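Local coordinates for lipid-transfer protein (Thermomonospora curvata, PDB 6OK1) that is probably a lipid-transfer protein of the thiolase superfamily, with its precise function undetermined, at residues 6-11 with 224-229; 25-30 with 57-62; 47-52 with 100-105; 88-93 with 105-110; 240-245 with 383-388. One frame throughout, in Å; residues are numbered along the deposited sequence.

Interaction 1. Residues 6-11 with 224-229; sequences GAAAIA and LVVVST
Ile10 and Val226 face each other across two antiparallel strands, and their side chains cross obliquely. Ile10 brings CG1 to within 4.0 Å of Val226 CG2. The other Val226 methyl, CG1, lies anti to the backbone N (chi1 176°) and meets Ala8 CB at 3.9 Å. One valine therefore touches two residues of strand 8-11 with its two branches. The opposite face of the sheet carries Ala9 and Val227. Here Val227 CG2 sits between its own backbone N and carbonyl carbon, and it touches Ala11 CB at 4.0 Å. Ala9 and Val227 form a hydrogen-bonded pair, with Ala9 N to Val227 O at 2.8 Å. Val227 N also donates to Ala9 O, completing the pair. Ala11 N continues the pattern to Val225 O. Beyond the strands, Thr229 holds the incoming chain twice. Its OG1 donates to Gly6 O at 2.7 Å, and its N donates to Ala7 O at 2.9 Å. Both donors stand above the carbonyl planes. Strand 8-15 lies between strands 219-228 and 240-248 in the mixed sheet. Helix 86-98 packs on Ala8 and Val226, helix 348-359 packs on Ile10, and Ala41 and Leu235 touch Ala11.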
# COMPACT_ATOMS: atom_id res chain seq x y z
N GLY A 6 12.64 12.64 -18.11
CA GLY A 6 12.08 13.11 -19.36
C GLY A 6 11.37 12.07 -20.18
O GLY A 6 10.79 12.41 -21.22
N ALA A 7 11.38 10.80 -19.74
CA ALA A 7 10.79 9.74 -20.55
C ALA A 7 9.27 9.78 -20.54
O ALA A 7 8.63 9.35 -21.51
CB ALA A 7 11.27 8.38 -20.05
N ALA A 8 8.68 10.27 -19.46
CA ALA A 8 7.24 10.30 -19.30
C ALA A 8 6.76 11.71 -19.03
O ALA A 8 7.53 12.59 -18.62
CB ALA A 8 6.79 9.39 -18.14
N ALA A 9 5.47 11.92 -19.22
CA ALA A 9 4.91 13.24 -19.01
C ALA A 9 3.47 13.15 -18.51
O ALA A 9 2.76 12.19 -18.81
CB ALA A 9 4.94 14.02 -20.33
N ILE A 10 3.04 14.19 -17.80
CA ILE A 10 1.64 14.33 -17.42
C ILE A 10 0.89 15.03 -18.54
O ILE A 10 1.19 16.18 -18.90
CB ILE A 10 1.48 15.09 -16.10
CG1 ILE A 10 2.17 14.33 -14.95
CG2 ILE A 10 -0.02 15.27 -15.79
CD1 ILE A 10 2.15 15.05 -13.63
N ALA A 11 -0.09 14.34 -19.08
CA ALA A 11 -0.87 14.81 -20.20
C ALA A 11 -2.29 15.18 -19.83
O ALA A 11 -2.96 15.87 -20.60
CB ALA A 11 -0.92 13.74 -21.29
N LEU A 224 -4.43 12.22 -12.27
CA LEU A 224 -3.35 12.66 -13.16
C LEU A 224 -3.06 11.52 -14.13
O LEU A 224 -2.93 10.38 -13.69
CB LEU A 224 -2.07 12.98 -12.38
CG LEU A 224 -2.19 13.88 -11.15
CD1 LEU A 224 -0.99 13.73 -10.26
CD2 LEU A 224 -2.34 15.34 -11.54
N VAL A 225 -2.93 11.83 -15.43
CA VAL A 225 -2.66 10.84 -16.48
C VAL A 225 -1.20 10.98 -16.93
O VAL A 225 -0.78 12.06 -17.36
CB VAL A 225 -3.60 11.02 -17.68
CG1 VAL A 225 -3.19 10.09 -18.82
CG2 VAL A 225 -5.02 10.71 -17.27
N VAL A 226 -0.46 9.88 -16.87
CA VAL A 226 0.96 9.86 -17.23
C VAL A 226 1.11 8.95 -18.44
O VAL A 226 0.58 7.84 -18.46
CB VAL A 226 1.81 9.37 -16.04
CG1 VAL A 226 3.32 9.24 -16.42
CG2 VAL A 226 1.66 10.32 -14.84
N VAL A 227 1.83 9.43 -19.46
CA VAL A 227 2.12 8.66 -20.66
C VAL A 227 3.58 8.90 -21.04
O VAL A 227 4.27 9.71 -20.43
CB VAL A 227 1.19 9.05 -21.83
CG1 VAL A 227 -0.23 8.69 -21.51
CG2 VAL A 227 1.31 10.52 -22.11
N SER A 228 4.04 8.22 -22.10
CA SER A 228 5.36 8.55 -22.59
C SER A 228 5.37 9.98 -23.13
O SER A 228 4.35 10.51 -23.58
CB SER A 228 5.81 7.58 -23.69
OG SER A 228 5.06 7.81 -24.87
N THR A 229 6.54 10.61 -23.09
CA THR A 229 6.65 11.95 -23.65
C THR A 229 6.30 11.95 -25.14
O THR A 229 5.62 12.87 -25.62
CB THR A 229 8.05 12.50 -23.38
OG1 THR A 229 8.22 12.68 -21.96
CG2 THR A 229 8.25 13.83 -24.05

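Interaction 2. Residues 25-30 with 57-62; sequences SELQLA and DTSSEI
Glu26 OE1 is gripped by two donors. Thr58 OG1 gives it a hydrogen bond of 2.8 Å, and a water donates to it at 2.9 Å. The same water accepts from Thr58 N at 3.1 Å, so the carboxylate reaches both the hydroxyl and the backbone of Thr58. The two side chains cross at about a right angle. The Glu26 chain is extended beyond CG, which carries the carboxylate out to the hydroxyl. Its other oxygen, OE2, accepts from the backbone N of Asn112. Next to this polar pair, Ser59 lies against the start of the helix. Its OG rests 3.2 Å from Leu27 CA, and its CB meets Ala30 CB at 4.0 Å and Leu27 CD1 at 3.8 Å. Asp57 OD1 accepts from Ser59 N at 3.0 Å, closing an Asx turn. Its OD2 forms a salt bridge with Arg109. A second subunit packs Ala132 on Leu27 and Gly131 on Thr58, so the contact lies beside a subunit interface. The start of helix 26-40 meets the loop that leads into helix 61-68. Ser25 is the N-cap of helix 26-40, with its OG accepting from Gln28 N, and Ser60 is the N-cap of helix 61-68.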
# COMPACT_ATOMS: atom_id res chain seq x y z
N SER A 25 -19.97 9.05 -2.55
CA SER A 25 -18.97 8.12 -2.05
C SER A 25 -17.57 8.50 -2.49
O SER A 25 -17.37 9.16 -3.51
CB SER A 25 -19.26 6.69 -2.52
OG SER A 25 -18.94 6.56 -3.87
N GLU A 26 -16.58 8.03 -1.70
CA GLU A 26 -15.18 8.19 -2.10
C GLU A 26 -14.92 7.53 -3.45
O GLU A 26 -14.20 8.08 -4.30
CB GLU A 26 -14.26 7.61 -1.02
CG GLU A 26 -14.47 8.26 0.34
CD GLU A 26 -13.35 8.03 1.34
OE1 GLU A 26 -12.67 6.97 1.25
OE2 GLU A 26 -13.16 8.91 2.22
N LEU A 27 -15.54 6.38 -3.70
CA LEU A 27 -15.36 5.74 -5.01
C LEU A 27 -15.93 6.60 -6.12
O LEU A 27 -15.33 6.73 -7.19
CB LEU A 27 -16.00 4.35 -5.02
CG LEU A 27 -15.98 3.60 -6.36
CD1 LEU A 27 -14.58 3.27 -6.82
CD2 LEU A 27 -16.82 2.34 -6.24
N GLN A 28 -17.10 7.21 -5.91
CA GLN A 28 -17.63 8.06 -6.97
C GLN A 28 -16.69 9.22 -7.23
O GLN A 28 -16.44 9.58 -8.39
CB GLN A 28 -19.04 8.56 -6.63
CG GLN A 28 -19.57 9.53 -7.67
CD GLN A 28 -21.10 9.65 -7.69
OE1 GLN A 28 -21.81 8.91 -7.04
NE2 GLN A 28 -21.58 10.60 -8.46
N LEU A 29 -16.12 9.81 -6.18
CA LEU A 29 -15.19 10.91 -6.41
C LEU A 29 -13.98 10.45 -7.21
O LEU A 29 -13.49 11.17 -8.09
CB LEU A 29 -14.75 11.50 -5.08
CG LEU A 29 -15.83 12.12 -4.18
CD1 LEU A 29 -15.24 12.51 -2.85
CD2 LEU A 29 -16.44 13.35 -4.88
N ALA A 30 -13.43 9.28 -6.85
CA ALA A 30 -12.28 8.75 -7.58
C ALA A 30 -12.63 8.54 -9.03
O ALA A 30 -11.88 8.93 -9.92
CB ALA A 30 -11.81 7.45 -6.95
N ASP A 57 -6.01 4.78 0.38
CA ASP A 57 -7.15 5.03 -0.47
C ASP A 57 -8.05 3.80 -0.52
O ASP A 57 -7.58 2.69 -0.76
CB ASP A 57 -6.70 5.43 -1.87
CG ASP A 57 -7.81 6.14 -2.61
OD1 ASP A 57 -8.76 5.45 -3.03
OD2 ASP A 57 -7.79 7.39 -2.72
N THR A 58 -9.35 4.00 -0.25
CA THR A 58 -10.30 2.89 -0.13
C THR A 58 -10.89 2.48 -1.47
O THR A 58 -11.58 1.46 -1.54
CB THR A 58 -11.46 3.29 0.82
OG1 THR A 58 -12.19 4.36 0.25
CG2 THR A 58 -10.93 3.70 2.22
N SER A 59 -10.70 3.28 -2.52
CA SER A 59 -11.21 2.95 -3.85
C SER A 59 -10.12 2.19 -4.58
O SER A 59 -9.33 2.77 -5.32
CB SER A 59 -11.60 4.22 -4.59
OG SER A 59 -12.55 4.94 -3.83
N SER A 60 -10.08 0.88 -4.38
CA SER A 60 -9.01 0.09 -4.96
C SER A 60 -8.99 0.20 -6.49
O SER A 60 -10.00 0.49 -7.14
CB SER A 60 -9.15 -1.37 -4.53
OG SER A 60 -10.13 -1.99 -5.33
N GLU A 61 -7.82 -0.13 -7.05
CA GLU A 61 -7.62 -0.09 -8.49
C GLU A 61 -8.70 -0.89 -9.21
O GLU A 61 -9.21 -0.46 -10.24
CB GLU A 61 -6.23 -0.63 -8.85
CG GLU A 61 -5.08 0.11 -8.14
CD GLU A 61 -4.63 -0.56 -6.87
OE1 GLU A 61 -5.48 -1.08 -6.12
OE2 GLU A 61 -3.40 -0.55 -6.62
N ILE A 62 -9.07 -2.05 -8.66
CA ILE A 62 -10.05 -2.87 -9.37
C ILE A 62 -11.44 -2.25 -9.33
O ILE A 62 -12.22 -2.41 -10.27
CB ILE A 62 -10.08 -4.31 -8.83
CG1 ILE A 62 -10.39 -4.34 -7.33
CG2 ILE A 62 -8.76 -5.01 -9.16
CD1 ILE A 62 -10.66 -5.77 -6.81
O HOH W 1 -9.99 6.99 0.16

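Interaction 3. Residues 47-52 with 100-105; sequences DVDGLV and GIAEVV. With NA (sodium ion), chain E.
The carboxylate of Asp49 meets two successive backbone N-H groups, those of Glu103 and Val104. OD2 uses its syn lone pair to accept from Glu103 N at 3.0 Å. OD1 accepts from Val104 N at 2.9 Å, with the donor on the syn side but 29° out of the carboxylate plane. A further bond from Glu103 N to OD1 is weak. Ala102 CB also approaches OD1, at 3.4 Å. Chi1 of 53° sets Asp49 CG between the backbone N and the carbonyl carbon. The Glu103 carboxylate is turned 38° from that of Asp49. In the backbone, Asp49 N donates to Val104 O at 2.9 Å, and Gly50 pairs with Val105 in parallel strands. Val48 and Val104 cross at about a right angle, CG2 to CG1. Further along, Val52 CG2 touches Val105 CG1 at 3.7 Å. Val48 O binds a sodium ion at 2.4 Å, together with two waters and the carbonyls of Ile70 and Glu72. Asp49 thus ties the start of one strand to its neighbour through N-H groups. Its closeness to the like-charged Glu103 would be eased, at least in part, by these N-H donors.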
# COMPACT_ATOMS: atom_id res chain seq x y z
N ASP A 47 -7.91 2.93 -22.91
CA ASP A 47 -6.49 3.17 -23.13
C ASP A 47 -5.65 2.94 -21.86
O ASP A 47 -4.45 2.67 -21.97
CB ASP A 47 -6.26 4.59 -23.64
CG ASP A 47 -6.89 4.84 -25.00
OD1 ASP A 47 -6.90 3.90 -25.82
OD2 ASP A 47 -7.38 5.96 -25.25
N VAL A 48 -6.26 3.06 -20.68
CA VAL A 48 -5.53 3.00 -19.41
C VAL A 48 -5.13 1.57 -19.08
O VAL A 48 -5.97 0.66 -19.05
CB VAL A 48 -6.40 3.58 -18.27
CG1 VAL A 48 -5.68 3.48 -16.93
CG2 VAL A 48 -6.74 5.02 -18.57
N ASP A 49 -3.84 1.37 -18.78
CA ASP A 49 -3.40 0.04 -18.36
C ASP A 49 -2.67 0.07 -17.02
O ASP A 49 -2.13 -0.96 -16.60
CB ASP A 49 -2.52 -0.61 -19.45
CG ASP A 49 -1.37 0.25 -19.90
OD1 ASP A 49 -1.11 1.30 -19.30
OD2 ASP A 49 -0.69 -0.16 -20.88
N GLY A 50 -2.67 1.21 -16.34
CA GLY A 50 -2.05 1.29 -15.02
C GLY A 50 -2.81 2.23 -14.11
O GLY A 50 -3.36 3.25 -14.54
N LEU A 51 -2.81 1.89 -12.81
CA LEU A 51 -3.42 2.73 -11.78
C LEU A 51 -2.52 2.75 -10.55
O LEU A 51 -2.09 1.70 -10.08
CB LEU A 51 -4.80 2.22 -11.36
CG LEU A 51 -5.93 2.42 -12.38
CD1 LEU A 51 -7.24 1.77 -11.90
CD2 LEU A 51 -6.17 3.89 -12.69
N VAL A 52 -2.29 3.95 -10.00
CA VAL A 52 -1.47 4.13 -8.81
C VAL A 52 -2.24 4.99 -7.81
O VAL A 52 -2.82 6.01 -8.18
CB VAL A 52 -0.11 4.78 -9.15
CG1 VAL A 52 0.76 4.83 -7.91
CG2 VAL A 52 0.62 3.99 -10.28
N GLY A 100 8.37 0.25 -20.06
CA GLY A 100 7.47 -0.43 -20.97
C GLY A 100 6.45 -1.32 -20.32
O GLY A 100 5.75 -2.07 -21.00
N ILE A 101 6.32 -1.28 -19.00
CA ILE A 101 5.32 -2.09 -18.33
C ILE A 101 3.91 -1.57 -18.65
O ILE A 101 2.97 -2.35 -18.83
CB ILE A 101 5.59 -2.09 -16.81
CG1 ILE A 101 6.83 -2.93 -16.50
CG2 ILE A 101 4.37 -2.58 -16.03
CD1 ILE A 101 6.70 -4.44 -16.92
N ALA A 102 3.76 -0.26 -18.71
CA ALA A 102 2.47 0.36 -18.96
C ALA A 102 2.63 1.51 -19.93
O ALA A 102 3.68 2.15 -19.99
CB ALA A 102 1.81 0.88 -17.68
N GLU A 103 1.57 1.79 -20.68
CA GLU A 103 1.54 2.93 -21.59
C GLU A 103 0.76 4.12 -21.06
O GLU A 103 1.11 5.27 -21.36
CB GLU A 103 0.96 2.48 -22.94
CG GLU A 103 1.93 1.56 -23.70
CD GLU A 103 1.38 1.10 -25.02
OE1 GLU A 103 0.24 0.60 -25.03
OE2 GLU A 103 2.09 1.25 -26.03
N VAL A 104 -0.28 3.89 -20.26
CA VAL A 104 -1.17 4.96 -19.81
C VAL A 104 -1.53 4.69 -18.36
O VAL A 104 -2.28 3.76 -18.07
CB VAL A 104 -2.44 5.06 -20.66
CG1 VAL A 104 -3.30 6.20 -20.19
CG2 VAL A 104 -2.09 5.25 -22.15
N VAL A 105 -1.00 5.51 -17.44
CA VAL A 105 -1.15 5.27 -16.01
C VAL A 105 -1.91 6.44 -15.42
O VAL A 105 -1.58 7.60 -15.68
CB VAL A 105 0.21 5.08 -15.32
CG1 VAL A 105 -0.00 4.72 -13.84
CG2 VAL A 105 1.03 3.98 -16.06
NA NA E . -7.25 -1.27 -19.41
O HOH W 2 -1.63 -0.59 -23.16
O HOH W 3 -5.72 -2.02 -21.20
O HOH W 4 -8.48 -2.30 -21.02

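Interaction 4. Residues 88-93 with 105-110; sequences GTVQQA and VVCYRA
Ala93 CB packs against both Val105 and Cys107, joining helix 88-93 to strand 105-110. Cys107 SG lies 3.7 Å from Ala93 CB. It is anti to the carbonyl carbon (chi1 -48°), and it also comes within 4.3 Å of Val90 CG2. Ala93 CB has a second neighbour in Val105 CG1, at 3.5 Å. One small methyl is thus flanked by two residues of the strand, both of which point toward the helix. Val105 CB also lies 3.7 Å from Ala93 CB. Ala93 is short enough to let helix and strand come close, with their axes 8.4 Å apart.

No hydrogen bond crosses the contact, although Cys107 SG lies 3.3 Å from Thr89 O. That carbonyl is already used within the helix, where it accepts from Ala93 N. Thr89 OG1 faces Cys107 CB at 3.6 Å, yet its hydrogen bond runs back to Ala86 O. The hydroxyl is therefore satisfied within its own helix and meets the strand through van der Waals contact.

Helix and strand run nearly antiparallel, at 166°, joined by the short turn after helix 86-98. The strand has neighbours on both edges: strand 50-54 runs parallel to it, and strand 219-228 runs antiparallel. Val106 and Tyr108 point away from the helix and touch Val34 of helix 26-40 on the other face of the sheet. Helix 348-359 lies beside helix 86-98 and packs on Thr89 and Val90 through Met348 and Ile351.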
# COMPACT_ATOMS: atom_id res chain seq x y z
N GLY A 88 5.37 10.48 -5.26
CA GLY A 88 5.73 9.09 -5.49
C GLY A 88 4.77 8.36 -6.41
O GLY A 88 5.20 7.49 -7.18
N THR A 89 3.47 8.70 -6.38
CA THR A 89 2.56 8.01 -7.29
C THR A 89 2.92 8.33 -8.73
O THR A 89 2.86 7.47 -9.62
CB THR A 89 1.09 8.35 -7.03
OG1 THR A 89 0.81 9.71 -7.38
CG2 THR A 89 0.68 8.04 -5.60
N VAL A 90 3.35 9.57 -8.97
CA VAL A 90 3.77 9.95 -10.31
C VAL A 90 5.12 9.32 -10.67
O VAL A 90 5.33 8.94 -11.82
CB VAL A 90 3.80 11.48 -10.43
CG1 VAL A 90 4.36 11.89 -11.81
CG2 VAL A 90 2.40 12.05 -10.25
N GLN A 91 6.05 9.22 -9.71
CA GLN A 91 7.27 8.45 -9.97
C GLN A 91 6.94 7.03 -10.41
O GLN A 91 7.51 6.53 -11.39
CB GLN A 91 8.19 8.41 -8.75
CG GLN A 91 9.53 7.80 -9.11
CD GLN A 91 10.32 7.41 -7.91
OE1 GLN A 91 9.82 6.71 -7.03
NE2 GLN A 91 11.57 7.84 -7.84
N GLN A 92 6.04 6.37 -9.67
CA GLN A 92 5.60 5.02 -10.04
C GLN A 92 5.15 4.97 -11.49
O GLN A 92 5.60 4.10 -12.26
CB GLN A 92 4.47 4.57 -9.11
CG GLN A 92 4.92 4.13 -7.74
CD GLN A 92 5.49 2.73 -7.77
OE1 GLN A 92 4.92 1.84 -8.41
NE2 GLN A 92 6.64 2.54 -7.17
N ALA A 93 4.29 5.89 -11.88
CA ALA A 93 3.76 5.89 -13.23
C ALA A 93 4.86 6.12 -14.25
O ALA A 93 4.91 5.46 -15.29
CB ALA A 93 2.67 6.96 -13.34
N VAL A 105 -1.00 5.51 -17.44
CA VAL A 105 -1.15 5.27 -16.01
C VAL A 105 -1.91 6.44 -15.42
O VAL A 105 -1.58 7.60 -15.68
CB VAL A 105 0.21 5.08 -15.32
CG1 VAL A 105 -0.00 4.72 -13.84
CG2 VAL A 105 1.03 3.98 -16.06
N VAL A 106 -2.93 6.15 -14.62
CA VAL A 106 -3.64 7.19 -13.88
C VAL A 106 -3.28 7.11 -12.40
O VAL A 106 -3.40 6.06 -11.78
CB VAL A 106 -5.16 7.09 -14.08
CG1 VAL A 106 -5.84 8.28 -13.47
CG2 VAL A 106 -5.49 7.02 -15.58
N CYS A 107 -2.84 8.24 -11.85
CA CYS A 107 -2.55 8.38 -10.43
C CYS A 107 -3.71 9.14 -9.79
O CYS A 107 -4.14 10.16 -10.34
CB CYS A 107 -1.25 9.16 -10.22
SG CYS A 107 0.13 8.57 -11.21
N TYR A 108 -4.23 8.65 -8.66
CA TYR A 108 -5.42 9.29 -8.09
C TYR A 108 -5.45 9.22 -6.57
O TYR A 108 -4.77 8.41 -5.94
CB TYR A 108 -6.71 8.67 -8.66
CG TYR A 108 -6.93 7.21 -8.27
CD1 TYR A 108 -6.40 6.20 -9.03
CD2 TYR A 108 -7.68 6.86 -7.16
CE1 TYR A 108 -6.60 4.87 -8.68
CE2 TYR A 108 -7.87 5.53 -6.80
CZ TYR A 108 -7.34 4.55 -7.57
OH TYR A 108 -7.50 3.24 -7.25
N ARG A 109 -6.27 10.10 -5.99
CA ARG A 109 -6.60 10.07 -4.58
C ARG A 109 -7.96 10.74 -4.45
O ARG A 109 -8.17 11.81 -5.01
CB ARG A 109 -5.54 10.81 -3.73
CG ARG A 109 -5.71 10.68 -2.23
CD ARG A 109 -5.30 9.31 -1.74
NE ARG A 109 -5.34 9.22 -0.28
CZ ARG A 109 -6.35 8.78 0.45
NH1 ARG A 109 -7.47 8.31 -0.11
NH2 ARG A 109 -6.25 8.80 1.78
N ALA A 110 -8.87 10.11 -3.72
CA ALA A 110 -10.16 10.73 -3.47
C ALA A 110 -10.69 10.32 -2.10
O ALA A 110 -10.56 9.16 -1.70
CB ALA A 110 -11.18 10.35 -4.56

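Interaction 5. Residues 240-245 with 383-388; sequences ALIWGA and SGLILG
Trp243 and Gly244 both donate their backbone N-H to Ile386 O. The bond from Trp243 N is 3.0 Å long and nearly in line with the carbonyl, but it is bent at its hydrogen. The one from Gly244 N, 3.1 Å, is straighter and falls on a lone pair. Ile386 N returns a bond to Gly244 O from above the carbonyl plane. At the other end, Leu241 and Gly388 exchange two bonds of 2.9 Å, Leu241 N to Gly388 O and Gly388 N to Leu241 O. The apolar contacts gather on the face of Ile242, Ala245, Leu385 and Leu387. Ile242 and Leu387 lie side by side and point the same way, with Ile242 CG1 at 3.8 Å from Leu387 CD2. Leu385 CD2 meets Ala245 CB at 3.6 Å. Helices 86-98 and 348-359 pack on this face. In the aromatic contact, Gly388 CA lies in the plane of the Trp243 ring, 3.8 Å from CD1. Gly388 has no side chain, and the ring edge lies directly against its CA. Arg391 makes a cation-pi contact with the same ring. The doubled donors on Ile386 O mark a classic beta bulge in the mixed sheet of this thiolase-type fold.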
# COMPACT_ATOMS: atom_id res chain seq x y z
N ALA A 240 3.66 18.05 -19.74
CA ALA A 240 4.40 18.44 -18.54
C ALA A 240 5.38 17.30 -18.30
O ALA A 240 5.02 16.26 -17.75
CB ALA A 240 3.46 18.66 -17.36
N LEU A 241 6.60 17.45 -18.79
CA LEU A 241 7.53 16.34 -18.75
C LEU A 241 7.99 16.11 -17.32
O LEU A 241 8.22 17.05 -16.56
CB LEU A 241 8.75 16.62 -19.62
CG LEU A 241 8.65 16.19 -21.09
CD1 LEU A 241 7.54 16.93 -21.81
CD2 LEU A 241 9.99 16.45 -21.77
N ILE A 242 8.16 14.84 -16.98
CA ILE A 242 8.63 14.45 -15.66
C ILE A 242 10.15 14.35 -15.77
O ILE A 242 10.72 13.30 -16.07
CB ILE A 242 7.97 13.15 -15.20
CG1 ILE A 242 6.46 13.37 -15.11
CG2 ILE A 242 8.49 12.75 -13.86
CD1 ILE A 242 5.64 12.07 -15.15
N TRP A 243 10.81 15.48 -15.51
CA TRP A 243 12.27 15.56 -15.55
C TRP A 243 12.93 15.06 -14.28
O TRP A 243 14.08 14.59 -14.32
CB TRP A 243 12.72 16.99 -15.80
CG TRP A 243 12.64 17.33 -17.24
CD1 TRP A 243 11.85 18.26 -17.82
CD2 TRP A 243 13.36 16.69 -18.31
NE1 TRP A 243 12.06 18.28 -19.19
CE2 TRP A 243 12.97 17.32 -19.51
CE3 TRP A 243 14.31 15.66 -18.36
CZ2 TRP A 243 13.48 16.94 -20.75
CZ3 TRP A 243 14.82 15.29 -19.60
CH2 TRP A 243 14.40 15.93 -20.77
N GLY A 244 12.25 15.19 -13.15
CA GLY A 244 12.70 14.58 -11.92
C GLY A 244 11.53 13.98 -11.19
O GLY A 244 10.43 14.54 -11.18
N ALA A 245 11.76 12.83 -10.59
CA ALA A 245 10.76 12.16 -9.77
C ALA A 245 11.51 11.31 -8.77
O ALA A 245 12.28 10.44 -9.17
CB ALA A 245 9.83 11.29 -10.62
N SER A 383 8.45 12.62 -1.18
CA SER A 383 8.70 12.54 -2.62
C SER A 383 8.65 13.94 -3.23
O SER A 383 8.23 14.90 -2.59
CB SER A 383 7.70 11.59 -3.31
OG SER A 383 6.35 11.91 -2.99
N GLY A 384 9.09 14.03 -4.48
CA GLY A 384 9.09 15.30 -5.19
C GLY A 384 9.11 15.05 -6.68
O GLY A 384 9.41 13.95 -7.15
N LEU A 385 8.81 16.12 -7.42
CA LEU A 385 8.90 16.10 -8.88
C LEU A 385 9.56 17.38 -9.34
O LEU A 385 9.42 18.43 -8.72
CB LEU A 385 7.54 16.06 -9.56
CG LEU A 385 6.65 14.88 -9.18
CD1 LEU A 385 5.25 15.17 -9.61
CD2 LEU A 385 7.16 13.58 -9.78
N ILE A 386 10.22 17.30 -10.50
CA ILE A 386 10.41 18.49 -11.33
C ILE A 386 9.65 18.23 -12.62
O ILE A 386 9.93 17.25 -13.32
CB ILE A 386 11.89 18.82 -11.58
CG1 ILE A 386 12.58 19.23 -10.27
CG2 ILE A 386 12.01 19.96 -12.62
CD1 ILE A 386 14.11 19.37 -10.35
N LEU A 387 8.65 19.06 -12.88
CA LEU A 387 7.91 19.06 -14.14
C LEU A 387 8.43 20.20 -15.01
O LEU A 387 8.69 21.30 -14.51
CB LEU A 387 6.41 19.22 -13.90
CG LEU A 387 5.77 18.17 -13.00
CD1 LEU A 387 4.29 18.43 -12.91
CD2 LEU A 387 6.03 16.78 -13.53
N GLY A 388 8.58 19.93 -16.30
CA GLY A 388 9.17 20.90 -17.19
C GLY A 388 8.53 20.95 -18.56
O GLY A 388 7.92 19.99 -19.04

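In the fold
Interactions 4 and 5 lie deepest, their centres about 12 Å from the chain's centre. Interaction 3 lies farthest out, at about 22 Å, with exposed Glu103 and a sodium ligand. Interactions 1, 3 and 5 join neighbouring strands of one mixed sheet, 1 and 5 antiparallel, 3 parallel. Backbone bonds serve all three, with the Thr229 hydroxyl added in 1 and the Asp49 carboxylate in 3. Interactions 3 and 4 share Val105 and strand 104-112, and 4 adds a helix by packing without hydrogen bonds across it. Interaction 2, at a helix start, relies on side-chain and water bonds and joins interaction 4 through the Asp57-Arg109 salt bridge. Like interactions 3 and 4, it reaches a second subunit.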